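Local coordinates for cysteine desulfurase (Thermococcus onnurineus, PDB 5B89), which probably catalyses the pyridoxal-phosphate-dependent removal of sulfur from L-cysteine, passing it to a sulfur carrier and leaving L-alanine, at residues Y63-R69 with M77-E83; N105-L110 with L230-G234; E156-E160 with K382-I386; F254-P259 with P280-F284; E331-Y335 with V347-P352. One frame throughout, in Å; residues are numbered along the deposited sequence.

Contact 2 lies at the heart of the chain, where N105-L110 and L230-G234 grip the phosphate of the bound PLP. The centres of contacts 2 and 4 are about 16 Å apart, those of contacts 1 and 2 about 23 Å. Contact 1 nevertheless reaches an active site: the side chain of N66 comes within about 4 Å of an alanine and 5 Å of a PLP in a pocket shared with the second subunit. Contacts 3 and 5 lie on the other side of the chain, each about 48 Å from contact 1, centre to centre. These two touch, L384 CD2 lying 3.9 Å from Y335 CD1. In contact 5, the side chain of S348 lies about 9 Å from a bound alanine, not the one near N66.

Contact 1 of 5, residues Y63-R69 with M77-E83; sequences YRANVHR and MATHKYE
A helix-loop-helix connection folds back: Y63-R69, following helix 50-62, runs beside M77-E83 of helix 73-93, with the closest CA pair V67 and T79 at 4.5 Å. Y63 leaves helical geometry (phi/psi -143/40), and its p rotamer brings the ring to the helix. Its CG is 3.7 Å from M77 CG, and M77 SD lies 5.2 Å from the ring centroid in an oblique Met-aromatic contact. The chain extends through A65, where alanine on each side allows close packing (A65 CB to A78 CB 4.2 Å). N66 points away; its OD1 accepts from V67 N at 2.8 Å, while ND2 bonds T288 OG1 of its own chain and A44 O of the second subunit, placing the loop at the dimer interface beside an active-site pocket. V67, compact and branched (chi1 m), sets CG1 3.7 Å from A78 O and 3.9 Å from Y82 CB. H68 and R69 adopt left-handed helical angles (64/37 and 44/50), turning the backbone so that R69 N donates to T79 OG1 at 3.3 Å, a hydroxyl that also bonds S75 O. The R69 side chain lays its guanidinium face over T79 CG2, and its NH2 meets E83 OE1 in a 2.8 Å salt bridge.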
# COMPACT_ATOMS: atom_id res chain seq x y z
N TYR B 63 -17.13 11.57 2.06
CA TYR B 63 -17.65 10.24 2.34
C TYR B 63 -16.65 9.30 2.99
O TYR B 63 -16.60 8.19 2.71
CB TYR B 63 -18.36 9.58 1.12
CG TYR B 63 -17.54 9.35 -0.13
CD1 TYR B 63 -17.39 10.31 -1.05
CD2 TYR B 63 -17.02 8.11 -0.40
CE1 TYR B 63 -16.67 10.11 -2.20
CE2 TYR B 63 -16.29 7.90 -1.54
CZ TYR B 63 -16.12 8.91 -2.43
OH TYR B 63 -15.41 8.72 -3.55
N ARG B 64 -15.87 9.85 3.89
CA ARG B 64 -14.83 9.14 4.55
C ARG B 64 -15.31 8.04 5.46
O ARG B 64 -15.98 8.29 6.44
CB ARG B 64 -13.95 10.16 5.30
CG ARG B 64 -12.71 9.59 5.95
CD ARG B 64 -11.63 9.10 5.01
NE ARG B 64 -10.47 8.88 5.84
CZ ARG B 64 -10.09 7.74 6.38
NH1 ARG B 64 -9.15 7.76 7.28
NH2 ARG B 64 -10.62 6.61 6.02
N ALA B 65 -14.91 6.82 5.15
CA ALA B 65 -15.26 5.69 5.94
C ALA B 65 -14.52 4.48 5.45
O ALA B 65 -13.99 4.54 4.44
CB ALA B 65 -16.76 5.43 5.86
N ASN B 66 -14.59 3.42 6.22
CA ASN B 66 -14.03 2.15 5.88
C ASN B 66 -15.08 1.40 5.03
O ASN B 66 -16.19 1.77 4.99
CB ASN B 66 -13.56 1.34 7.09
CG ASN B 66 -12.33 0.51 6.78
OD1 ASN B 66 -12.22 -0.02 5.69
ND2 ASN B 66 -11.48 0.34 7.73
N VAL B 67 -14.65 0.35 4.35
CA VAL B 67 -15.54 -0.36 3.47
C VAL B 67 -16.12 -1.59 4.10
O VAL B 67 -16.49 -1.56 5.22
CB VAL B 67 -14.84 -0.65 2.14
CG1 VAL B 67 -14.58 0.65 1.43
CG2 VAL B 67 -13.51 -1.35 2.31
N HIS B 68 -16.26 -2.64 3.35
CA HIS B 68 -16.81 -3.88 3.89
C HIS B 68 -18.24 -3.81 4.38
O HIS B 68 -18.58 -4.44 5.35
CB HIS B 68 -15.91 -4.48 4.96
CG HIS B 68 -14.62 -5.03 4.41
ND1 HIS B 68 -14.55 -6.21 3.70
CD2 HIS B 68 -13.37 -4.52 4.43
CE1 HIS B 68 -13.30 -6.41 3.33
NE2 HIS B 68 -12.57 -5.39 3.74
N ARG B 69 -19.04 -3.05 3.66
CA ARG B 69 -20.45 -2.89 3.88
C ARG B 69 -20.91 -2.70 5.31
O ARG B 69 -21.83 -3.36 5.77
CB ARG B 69 -21.22 -4.05 3.23
CG ARG B 69 -21.26 -3.97 1.71
CD ARG B 69 -21.95 -2.71 1.14
NE ARG B 69 -22.01 -2.76 -0.33
CZ ARG B 69 -22.29 -1.73 -1.12
NH1 ARG B 69 -22.53 -0.54 -0.59
NH2 ARG B 69 -22.27 -1.89 -2.46
N MET B 77 -21.41 4.30 1.12
CA MET B 77 -20.99 5.16 0.01
C MET B 77 -19.52 4.77 -0.31
O MET B 77 -19.14 4.56 -1.50
CB MET B 77 -21.05 6.68 0.25
CG MET B 77 -20.61 7.48 -0.93
SD MET B 77 -21.47 7.14 -2.52
CE MET B 77 -23.15 7.70 -2.19
N ALA B 78 -18.68 4.70 0.69
CA ALA B 78 -17.27 4.25 0.47
C ALA B 78 -17.17 2.89 -0.18
O ALA B 78 -16.38 2.75 -1.10
CB ALA B 78 -16.46 4.33 1.79
N THR B 79 -17.93 1.93 0.28
CA THR B 79 -17.94 0.58 -0.26
C THR B 79 -18.41 0.66 -1.74
O THR B 79 -17.76 0.02 -2.61
CB THR B 79 -18.85 -0.36 0.52
OG1 THR B 79 -18.37 -0.44 1.84
CG2 THR B 79 -18.80 -1.71 -0.07
N HIS B 80 -19.48 1.38 -2.03
CA HIS B 80 -19.92 1.50 -3.46
C HIS B 80 -18.85 2.09 -4.29
O HIS B 80 -18.58 1.53 -5.40
CB HIS B 80 -21.16 2.37 -3.51
CG HIS B 80 -21.51 2.99 -4.85
ND1 HIS B 80 -22.12 2.25 -5.85
CD2 HIS B 80 -21.31 4.22 -5.37
CE1 HIS B 80 -22.27 3.00 -6.92
NE2 HIS B 80 -21.79 4.21 -6.66
N LYS B 81 -18.16 3.17 -3.88
CA LYS B 81 -17.13 3.81 -4.69
C LYS B 81 -15.90 2.87 -4.80
O LYS B 81 -15.22 2.87 -5.87
CB LYS B 81 -16.75 5.19 -4.15
CG LYS B 81 -17.89 6.18 -4.34
CD LYS B 81 -18.16 6.57 -5.74
CE LYS B 81 -17.12 7.38 -6.31
NZ LYS B 81 -17.37 7.86 -7.72
N TYR B 82 -15.55 2.12 -3.79
CA TYR B 82 -14.42 1.18 -3.85
C TYR B 82 -14.72 0.04 -4.86
O TYR B 82 -13.89 -0.26 -5.70
CB TYR B 82 -14.11 0.61 -2.45
CG TYR B 82 -12.95 -0.35 -2.36
CD1 TYR B 82 -11.67 0.08 -2.74
CD2 TYR B 82 -13.07 -1.63 -1.94
CE1 TYR B 82 -10.63 -0.75 -2.63
CE2 TYR B 82 -11.96 -2.47 -1.87
CZ TYR B 82 -10.77 -2.00 -2.28
OH TYR B 82 -9.62 -2.82 -2.22
N GLU B 83 -15.91 -0.53 -4.78
CA GLU B 83 -16.36 -1.55 -5.78
C GLU B 83 -16.41 -0.92 -7.13
O GLU B 83 -15.97 -1.60 -8.13
CB GLU B 83 -17.73 -2.06 -5.35
CG GLU B 83 -17.76 -2.89 -4.12
CD GLU B 83 -19.19 -3.27 -3.70
OE1 GLU B 83 -20.20 -2.66 -4.20
OE2 GLU B 83 -19.28 -4.08 -2.78

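Contact 2 of 5, residues N105-L110 with L230-G234; sequences NTSESL and LAFSG. With PLP (pyridoxal-5'-phosphate), chain G.
This is a buried helix-on-strand contact in the large domain, where the first turn of helix 106-117 lies against strand 229-233 of the seven-stranded mixed sheet. The axes of 106-110 and 230-233 approach to 7.0 Å and run nearly antiparallel at 161°, with CA pairs N105-S233 at 5.0 Å and T106-F232 at 4.9 Å. A231, extended and pointing toward the helix, is small enough to let it settle: A231 CB is 3.5 Å from S109 CB, 3.9 Å from T106 CG2 and 4.0 Å from L110 CD2. N105, an extended residue with chi1 p, is the N-cap, its OD1 accepting from E108 N at 2.7 Å. Such a helix N-terminus facing PLP phosphate forms part of the phosphate-binding cup of fold-type I PLP enzymes. Here S107 N (3.0 Å) and S107 OG (2.7 Å) both donate to PLP O3P. From the strand end, S233 (chi1 m) donates through OG to PLP O1P in a very short 2.5 Å bond. T106, also chi1 m, orients that serine: T106 OG1 donates to S233 OG at 2.7 Å, and T106 N donates to it at 3.0 Å. H235, just beyond the strand, and T288 of the second subunit also hydrogen-bond the cofactor.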
# COMPACT_ATOMS: atom_id res chain seq x y z
N ASN B 105 1.76 -1.33 -5.15
CA ASN B 105 2.52 -1.03 -6.37
C ASN B 105 2.79 -2.31 -7.16
O ASN B 105 2.47 -3.35 -6.72
CB ASN B 105 3.85 -0.31 -6.05
CG ASN B 105 4.74 -1.08 -5.07
OD1 ASN B 105 4.74 -2.24 -5.02
ND2 ASN B 105 5.46 -0.34 -4.28
N THR B 106 3.41 -2.15 -8.31
CA THR B 106 3.74 -3.33 -9.17
C THR B 106 4.63 -4.26 -8.45
O THR B 106 4.52 -5.48 -8.54
CB THR B 106 4.38 -2.89 -10.48
OG1 THR B 106 3.46 -2.14 -11.28
CG2 THR B 106 4.90 -4.01 -11.27
N SER B 107 5.60 -3.71 -7.71
CA SER B 107 6.61 -4.52 -7.01
C SER B 107 5.90 -5.46 -6.00
O SER B 107 6.23 -6.71 -6.00
CB SER B 107 7.59 -3.67 -6.29
OG SER B 107 8.29 -2.83 -7.24
N GLU B 108 4.97 -4.95 -5.20
CA GLU B 108 4.18 -5.79 -4.29
C GLU B 108 3.46 -6.87 -5.13
O GLU B 108 3.53 -8.07 -4.80
CB GLU B 108 3.21 -5.03 -3.42
CG GLU B 108 2.41 -5.92 -2.49
CD GLU B 108 1.28 -5.17 -1.75
OE1 GLU B 108 1.43 -3.98 -1.47
OE2 GLU B 108 0.36 -5.85 -1.25
N SER B 109 2.77 -6.46 -6.21
CA SER B 109 2.05 -7.43 -7.02
C SER B 109 2.92 -8.58 -7.53
O SER B 109 2.53 -9.78 -7.36
CB SER B 109 1.47 -6.75 -8.22
OG SER B 109 0.50 -5.77 -7.87
N LEU B 110 4.11 -8.29 -8.02
CA LEU B 110 4.97 -9.37 -8.54
C LEU B 110 5.54 -10.24 -7.44
O LEU B 110 5.58 -11.45 -7.58
CB LEU B 110 6.13 -8.77 -9.37
CG LEU B 110 5.68 -8.08 -10.66
CD1 LEU B 110 6.80 -7.23 -11.27
CD2 LEU B 110 5.12 -9.03 -11.72
N LEU B 230 -1.02 -10.33 -14.04
CA LEU B 230 -0.58 -9.04 -14.63
C LEU B 230 -0.50 -7.99 -13.56
O LEU B 230 -1.40 -7.97 -12.73
CB LEU B 230 -1.40 -8.62 -15.78
CG LEU B 230 -0.98 -7.36 -16.53
CD1 LEU B 230 -1.30 -7.44 -17.97
CD2 LEU B 230 -1.66 -6.15 -15.94
N ALA B 231 0.57 -7.21 -13.57
CA ALA B 231 0.77 -6.19 -12.47
C ALA B 231 0.96 -4.83 -13.13
O ALA B 231 1.58 -4.72 -14.19
CB ALA B 231 2.03 -6.54 -11.71
N PHE B 232 0.40 -3.79 -12.54
CA PHE B 232 0.72 -2.41 -12.90
C PHE B 232 0.60 -1.49 -11.72
O PHE B 232 0.11 -1.89 -10.68
CB PHE B 232 -0.03 -1.93 -14.10
CG PHE B 232 -1.49 -1.69 -13.93
CD1 PHE B 232 -1.92 -0.41 -13.58
CD2 PHE B 232 -2.45 -2.65 -14.19
CE1 PHE B 232 -3.22 -0.09 -13.52
CE2 PHE B 232 -3.77 -2.32 -14.14
CZ PHE B 232 -4.18 -1.02 -13.76
N SER B 233 1.13 -0.26 -11.88
CA SER B 233 1.15 0.78 -10.80
C SER B 233 0.28 1.94 -11.15
O SER B 233 0.43 2.49 -12.27
CB SER B 233 2.57 1.34 -10.56
OG SER B 233 3.43 0.27 -10.02
N GLY B 234 -0.58 2.39 -10.25
CA GLY B 234 -1.40 3.54 -10.54
C GLY B 234 -0.71 4.83 -10.76
O GLY B 234 -1.18 5.66 -11.53
N1 PLP G . 8.54 -2.77 -13.61
C2 PLP G . 8.72 -1.82 -14.56
C2A PLP G . 8.90 -2.20 -16.02
C3 PLP G . 8.77 -0.49 -14.12
O3 PLP G . 8.95 0.50 -15.03
C4 PLP G . 8.56 -0.18 -12.75
C4A PLP G . 8.69 1.34 -12.32
C5 PLP G . 8.30 -1.24 -11.85
C6 PLP G . 8.31 -2.55 -12.28
C5A PLP G . 8.12 -0.91 -10.37
O4P PLP G . 6.88 -0.16 -10.21
P PLP G . 6.66 0.30 -8.74
O1P PLP G . 5.44 1.09 -8.82
O2P PLP G . 7.88 1.14 -8.38
O3P PLP G . 6.59 -0.89 -7.90

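Contact 3 of 5, residues E156-E160 with K382-I386; sequences EGDDE and KKLGI
The loop E156-E160, which follows edge strand 151-154, passes the C-terminal end of helix 378-384, with D159 and L384 closest at 6.1 Å between CA atoms. G157 and D158 are extended; D159 and E160 turn to near-helical angles, and D158 OD1 accepts from E160 N at 2.9 Å, forming an Asx turn. Opposite, the helix ends in a Schellman motif whose C-prime residue, G385, takes positive phi (78/28), where glycine is at ease. K383 spans the gap: chi1 to chi3 are t and chi4 is p, carrying NZ to G157 O for a 3.1 Å hydrogen bond. L384 supplies the apolar element, its CD1 3.6 Å from D159 O, while its side chain also packs on Y335. Three waters bridge the two segments. Water 1 accepts from G157 N (2.9 Å) and K383 NZ (3.1 Å); water 2 accepts from K383 NZ (2.7 Å) and donates to D159 OD1 (2.9 Å); water 3 donates to D159 OD2 and K383 O, both at 2.7 Å. With D159 OD1 4.5 Å from K383 NZ, beyond a salt bridge, water 2 links the charges, and this surface join to the helix preceding strand 389-393 is largely polar and hydrated.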
# COMPACT_ATOMS: atom_id res chain seq x y z
N GLU B 156 17.23 -14.89 -25.13
CA GLU B 156 18.29 -14.12 -25.74
C GLU B 156 17.75 -12.90 -26.42
O GLU B 156 16.68 -12.90 -26.92
CB GLU B 156 19.06 -14.98 -26.77
CG GLU B 156 19.79 -16.13 -26.11
CD GLU B 156 20.71 -16.86 -27.05
OE1 GLU B 156 20.65 -16.60 -28.24
OE2 GLU B 156 21.46 -17.73 -26.58
N GLY B 157 18.57 -11.88 -26.46
CA GLY B 157 18.20 -10.67 -27.14
C GLY B 157 19.40 -9.79 -27.40
O GLY B 157 20.43 -10.03 -26.93
N ASP B 158 19.16 -8.74 -28.17
CA ASP B 158 20.17 -7.79 -28.56
C ASP B 158 20.28 -6.57 -27.66
O ASP B 158 19.59 -6.45 -26.71
CB ASP B 158 20.04 -7.47 -30.05
CG ASP B 158 18.87 -6.58 -30.36
OD1 ASP B 158 18.33 -5.96 -29.48
OD2 ASP B 158 18.50 -6.52 -31.50
N ASP B 159 21.22 -5.70 -27.95
CA ASP B 159 21.46 -4.55 -27.13
C ASP B 159 20.39 -3.48 -27.23
O ASP B 159 20.35 -2.61 -26.42
CB ASP B 159 22.85 -3.97 -27.41
CG ASP B 159 23.97 -4.77 -26.76
OD1 ASP B 159 23.68 -5.73 -26.05
OD2 ASP B 159 25.12 -4.43 -26.99
N GLU B 160 19.52 -3.59 -28.19
CA GLU B 160 18.44 -2.67 -28.37
C GLU B 160 17.24 -3.12 -27.58
O GLU B 160 16.33 -2.43 -27.46
CB GLU B 160 18.00 -2.64 -29.83
CG GLU B 160 18.87 -1.83 -30.72
CD GLU B 160 18.32 -1.65 -32.12
OE1 GLU B 160 17.20 -2.00 -32.46
OE2 GLU B 160 19.05 -1.09 -32.89
N LYS B 382 24.66 -3.66 -17.47
CA LYS B 382 25.81 -4.57 -17.54
C LYS B 382 25.87 -5.25 -18.92
O LYS B 382 26.97 -5.38 -19.48
CB LYS B 382 25.75 -5.55 -16.39
CG LYS B 382 26.01 -4.92 -15.08
CD LYS B 382 25.84 -5.92 -13.94
CE LYS B 382 25.97 -5.17 -12.67
NZ LYS B 382 25.96 -6.13 -11.51
N LYS B 383 24.73 -5.57 -19.54
CA LYS B 383 24.66 -6.12 -20.91
C LYS B 383 25.20 -5.15 -21.94
O LYS B 383 25.91 -5.54 -22.95
CB LYS B 383 23.25 -6.59 -21.23
CG LYS B 383 23.01 -7.22 -22.59
CD LYS B 383 21.55 -7.62 -22.75
CE LYS B 383 21.21 -8.22 -24.06
NZ LYS B 383 22.02 -9.48 -24.31
N LEU B 384 24.85 -3.88 -21.77
CA LEU B 384 25.29 -2.87 -22.73
C LEU B 384 26.70 -2.39 -22.42
O LEU B 384 27.28 -1.71 -23.24
CB LEU B 384 24.28 -1.68 -22.75
CG LEU B 384 23.11 -1.86 -23.70
CD1 LEU B 384 22.36 -3.17 -23.45
CD2 LEU B 384 22.15 -0.73 -23.53
N GLY B 385 27.25 -2.70 -21.26
CA GLY B 385 28.65 -2.25 -20.95
C GLY B 385 28.71 -0.77 -20.55
O GLY B 385 29.72 -0.10 -20.76
N ILE B 386 27.63 -0.24 -19.96
CA ILE B 386 27.57 1.15 -19.52
C ILE B 386 27.19 1.18 -18.05
O ILE B 386 26.77 0.14 -17.48
CB ILE B 386 26.60 1.96 -20.34
CG1 ILE B 386 25.19 1.36 -20.23
CG2 ILE B 386 27.02 1.99 -21.79
CD1 ILE B 386 24.11 2.14 -20.94
O HOH W 1 21.04 -12.30 -24.94
O HOH W 2 24.18 -8.51 -25.64
O HOH W 3 27.14 -4.76 -25.17

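Contact 4 of 5, residues F254-P259 with P280-F284; sequences FDTFEP and PPERF
Two loops flanking the β-hairpin of strands 267-271 and 274-277 meet at its base, F254-P259 leading in and P280-F284 leading out through a cis peptide before P281 and a 3-10 turn at 282-284. CA atoms approach to 5.5 Å for P259-F284 and 7.4 Å for F254-P280. F254, chi1 m, lays its ring flat beneath P280, whose CG is 3.7 Å from the ring centroid and 13° off its normal, a CH-pi contact suited to the rigid proline. F257, chi1 t, turns its edge toward the face of F284 in an offset edge-to-face pair (centroids 5.5 Å apart, planes at 64°, F257 CD2 to F284 CE1 3.5 Å). F284, chi1 m, also meets P259 CB through CD1 at 3.8 Å; it, F254 and F257 all touch I249. R283 stretches along t, t, m torsions past this apolar group; its NE bonds T278 O, and a water accepts from R283 NH1 at 2.8 Å while donating to D255 OD1, also at 2.8 Å.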
# COMPACT_ATOMS: atom_id res chain seq x y z
N PHE B 254 -7.68 -19.31 -9.06
CA PHE B 254 -8.21 -19.08 -7.67
C PHE B 254 -8.00 -20.31 -6.78
O PHE B 254 -7.87 -20.13 -5.60
CB PHE B 254 -9.65 -18.70 -7.75
CG PHE B 254 -9.96 -17.38 -8.38
CD1 PHE B 254 -8.98 -16.36 -8.65
CD2 PHE B 254 -11.26 -17.00 -8.70
CE1 PHE B 254 -9.38 -15.13 -9.11
CE2 PHE B 254 -11.62 -15.78 -9.20
CZ PHE B 254 -10.63 -14.81 -9.40
N ASP B 255 -7.98 -21.55 -7.32
CA ASP B 255 -7.80 -22.79 -6.47
C ASP B 255 -6.34 -23.18 -6.31
O ASP B 255 -6.04 -24.21 -5.76
CB ASP B 255 -8.56 -24.00 -7.13
CG ASP B 255 -10.08 -23.90 -7.01
OD1 ASP B 255 -10.56 -23.16 -6.12
OD2 ASP B 255 -10.79 -24.54 -7.82
N THR B 256 -5.40 -22.41 -6.84
CA THR B 256 -3.98 -22.76 -6.91
C THR B 256 -3.21 -21.67 -6.08
O THR B 256 -2.35 -21.93 -5.31
CB THR B 256 -3.44 -22.69 -8.38
OG1 THR B 256 -4.12 -23.65 -9.17
CG2 THR B 256 -1.89 -22.94 -8.47
N PHE B 257 -3.62 -20.41 -6.24
CA PHE B 257 -2.82 -19.30 -5.72
C PHE B 257 -3.02 -19.13 -4.25
O PHE B 257 -4.16 -18.81 -3.85
CB PHE B 257 -3.26 -18.05 -6.47
CG PHE B 257 -2.43 -16.80 -6.14
CD1 PHE B 257 -1.13 -16.69 -6.57
CD2 PHE B 257 -2.97 -15.78 -5.44
CE1 PHE B 257 -0.39 -15.58 -6.25
CE2 PHE B 257 -2.22 -14.64 -5.14
CZ PHE B 257 -0.93 -14.59 -5.52
N GLU B 258 -1.99 -19.24 -3.42
CA GLU B 258 -2.12 -19.10 -1.99
C GLU B 258 -1.99 -17.67 -1.57
O GLU B 258 -1.06 -17.03 -1.96
CB GLU B 258 -1.06 -19.89 -1.33
CG GLU B 258 -1.20 -19.93 0.13
CD GLU B 258 0.04 -20.41 0.84
OE1 GLU B 258 0.15 -19.93 1.98
OE2 GLU B 258 0.86 -21.20 0.29
N PRO B 259 -3.00 -17.09 -0.93
CA PRO B 259 -2.87 -15.68 -0.54
C PRO B 259 -1.69 -15.42 0.33
O PRO B 259 -1.64 -15.96 1.47
CB PRO B 259 -4.16 -15.36 0.15
CG PRO B 259 -4.82 -16.63 0.41
CD PRO B 259 -4.31 -17.67 -0.51
N PRO B 280 -12.44 -14.73 -3.70
CA PRO B 280 -11.85 -13.55 -4.40
C PRO B 280 -12.85 -12.51 -4.72
O PRO B 280 -14.04 -12.81 -4.98
CB PRO B 280 -11.30 -14.21 -5.68
CG PRO B 280 -11.04 -15.60 -5.31
CD PRO B 280 -12.20 -15.96 -4.51
N PRO B 281 -12.47 -11.22 -4.79
CA PRO B 281 -11.08 -10.77 -4.62
C PRO B 281 -10.71 -10.49 -3.15
O PRO B 281 -9.52 -10.37 -2.84
CB PRO B 281 -11.08 -9.46 -5.34
CG PRO B 281 -12.48 -8.95 -5.25
CD PRO B 281 -13.37 -10.15 -5.23
N GLU B 282 -11.67 -10.45 -2.24
CA GLU B 282 -11.39 -10.14 -0.81
C GLU B 282 -10.50 -11.15 -0.19
O GLU B 282 -9.76 -10.80 0.78
CB GLU B 282 -12.70 -10.06 -0.03
CG GLU B 282 -13.53 -8.86 -0.36
CD GLU B 282 -14.37 -9.00 -1.65
OE1 GLU B 282 -14.46 -10.14 -2.22
OE2 GLU B 282 -14.95 -7.97 -2.09
N ARG B 283 -10.42 -12.42 -0.65
CA ARG B 283 -9.52 -13.42 -0.17
C ARG B 283 -8.07 -12.92 -0.15
O ARG B 283 -7.25 -13.41 0.60
CB ARG B 283 -9.60 -14.71 -1.07
CG ARG B 283 -8.75 -15.85 -0.65
CD ARG B 283 -8.78 -17.06 -1.62
NE ARG B 283 -10.09 -17.62 -1.65
CZ ARG B 283 -10.42 -18.59 -2.52
NH1 ARG B 283 -9.53 -19.01 -3.42
NH2 ARG B 283 -11.64 -19.12 -2.50
N PHE B 284 -7.76 -12.02 -1.10
CA PHE B 284 -6.38 -11.57 -1.34
C PHE B 284 -6.04 -10.24 -0.71
O PHE B 284 -4.86 -9.83 -0.82
CB PHE B 284 -6.14 -11.60 -2.87
CG PHE B 284 -6.38 -12.95 -3.47
CD1 PHE B 284 -5.68 -14.00 -3.04
CD2 PHE B 284 -7.30 -13.15 -4.45
CE1 PHE B 284 -5.92 -15.27 -3.57
CE2 PHE B 284 -7.49 -14.42 -5.04
CZ PHE B 284 -6.82 -15.46 -4.56
O HOH W 4 -11.18 -20.71 -4.94

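Contact 5 of 5, residues E331-Y335 with V347-P352; sequences EVPWY and VSFNVP
V332 and F349 form the apolar centre, V332 CG1 resting 3.9 Å from F349 CD2. Both side chains face helix 400-415, on V414 and M410 respectively. W334 CB packs 4.1 Å from F349 CB and 4.2 Å from V347 CG1; its p rotamer leads the indole away from 347-352 onto helix 309-329, where NE1 bonds D328 OD1. Further out, P333 CD meets P352 CD at 3.9 Å. The backbones bridge once, antiparallel, at the non-hydrogen-bonded pair W334-F349 (CA-CA 4.1 Å), flanked by Y335 N to S348 O (2.9 Å) and N350 N to P333 O (3.2 Å). P333 suits the extended path by its phi but has no NH, so N350 O opposite stays without a partner. Y335, chi1 m, reaches over F349 CA with CE2 (3.8 Å) to accept at OH from N350 ND2 (3.0 Å). A water bridges Y335 O (2.7 Å) and S348 N (3.0 Å). Segment 331-335 thus adds one bridge to edge strand 346-349 in the small domain of this fold-type I enzyme.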
# COMPACT_ATOMS: atom_id res chain seq x y z
N GLU B 331 24.85 13.91 -32.57
CA GLU B 331 25.75 12.82 -32.35
C GLU B 331 25.77 12.34 -30.94
O GLU B 331 26.78 11.94 -30.39
CB GLU B 331 27.17 13.11 -32.91
CG GLU B 331 27.01 13.50 -34.37
CD GLU B 331 28.33 13.92 -34.98
OE1 GLU B 331 28.47 15.10 -35.33
OE2 GLU B 331 29.23 13.09 -35.02
N VAL B 332 24.58 12.37 -30.34
CA VAL B 332 24.38 11.90 -28.99
C VAL B 332 23.78 10.50 -29.08
O VAL B 332 22.76 10.32 -29.61
CB VAL B 332 23.47 12.83 -28.17
CG1 VAL B 332 23.04 12.15 -26.87
CG2 VAL B 332 24.16 14.14 -27.85
N PRO B 333 24.54 9.51 -28.51
CA PRO B 333 24.00 8.15 -28.62
C PRO B 333 22.74 7.84 -27.78
O PRO B 333 22.69 8.25 -26.67
CB PRO B 333 25.15 7.28 -28.15
CG PRO B 333 25.82 8.08 -27.16
CD PRO B 333 25.89 9.41 -27.81
N TRP B 334 21.79 7.13 -28.36
CA TRP B 334 20.59 6.75 -27.66
C TRP B 334 20.37 5.26 -27.79
O TRP B 334 20.84 4.65 -28.72
CB TRP B 334 19.37 7.59 -28.07
CG TRP B 334 19.03 7.60 -29.49
CD1 TRP B 334 19.50 8.45 -30.43
CD2 TRP B 334 18.15 6.73 -30.17
NE1 TRP B 334 18.98 8.18 -31.61
CE2 TRP B 334 18.14 7.11 -31.50
CE3 TRP B 334 17.34 5.67 -29.78
CZ2 TRP B 334 17.37 6.50 -32.41
CZ3 TRP B 334 16.60 5.06 -30.71
CH2 TRP B 334 16.61 5.46 -32.00
N TYR B 335 19.65 4.71 -26.83
CA TYR B 335 19.45 3.30 -26.69
C TYR B 335 18.06 2.82 -27.01
O TYR B 335 17.16 3.57 -27.15
CB TYR B 335 19.89 2.87 -25.29
CG TYR B 335 21.27 3.39 -24.88
CD1 TYR B 335 22.40 2.75 -25.26
CD2 TYR B 335 21.40 4.52 -24.12
CE1 TYR B 335 23.65 3.23 -24.91
CE2 TYR B 335 22.63 5.01 -23.79
CZ TYR B 335 23.75 4.36 -24.18
OH TYR B 335 24.98 4.82 -23.85
N VAL B 347 13.29 7.57 -23.87
CA VAL B 347 14.56 7.68 -24.62
C VAL B 347 15.67 7.79 -23.63
O VAL B 347 15.84 8.84 -22.92
CB VAL B 347 14.50 8.92 -25.53
CG1 VAL B 347 15.84 8.98 -26.27
CG2 VAL B 347 13.35 8.84 -26.51
N SER B 348 16.50 6.75 -23.50
CA SER B 348 17.71 6.73 -22.75
C SER B 348 18.83 7.07 -23.70
O SER B 348 18.85 6.68 -24.87
CB SER B 348 18.03 5.29 -22.15
OG SER B 348 17.37 5.11 -20.91
N PHE B 349 19.76 7.86 -23.17
CA PHE B 349 20.89 8.35 -23.92
C PHE B 349 22.05 8.65 -22.99
O PHE B 349 21.94 8.58 -21.80
CB PHE B 349 20.53 9.61 -24.72
CG PHE B 349 20.07 10.78 -23.89
CD1 PHE B 349 18.79 10.85 -23.47
CD2 PHE B 349 20.91 11.83 -23.61
CE1 PHE B 349 18.35 11.89 -22.72
CE2 PHE B 349 20.48 12.88 -22.86
CZ PHE B 349 19.20 12.93 -22.42
N ASN B 350 23.17 8.96 -23.61
CA ASN B 350 24.36 9.37 -22.88
C ASN B 350 25.13 10.41 -23.69
O ASN B 350 25.07 10.43 -24.86
CB ASN B 350 25.32 8.22 -22.56
CG ASN B 350 25.03 7.57 -21.23
OD1 ASN B 350 24.90 8.19 -20.24
ND2 ASN B 350 24.97 6.28 -21.25
N VAL B 351 25.84 11.25 -22.98
CA VAL B 351 26.71 12.24 -23.61
C VAL B 351 28.15 11.79 -23.37
O VAL B 351 28.55 11.67 -22.27
CB VAL B 351 26.51 13.65 -23.06
CG1 VAL B 351 27.49 14.60 -23.75
CG2 VAL B 351 25.09 14.11 -23.27
N PRO B 352 28.88 11.49 -24.44
CA PRO B 352 30.29 11.00 -24.30
C PRO B 352 31.12 11.98 -23.52
O PRO B 352 31.01 13.19 -23.74
CB PRO B 352 30.75 10.92 -25.72
CG PRO B 352 29.54 10.69 -26.52
CD PRO B 352 28.49 11.60 -25.85
O HOH W 5 15.55 4.54 -25.23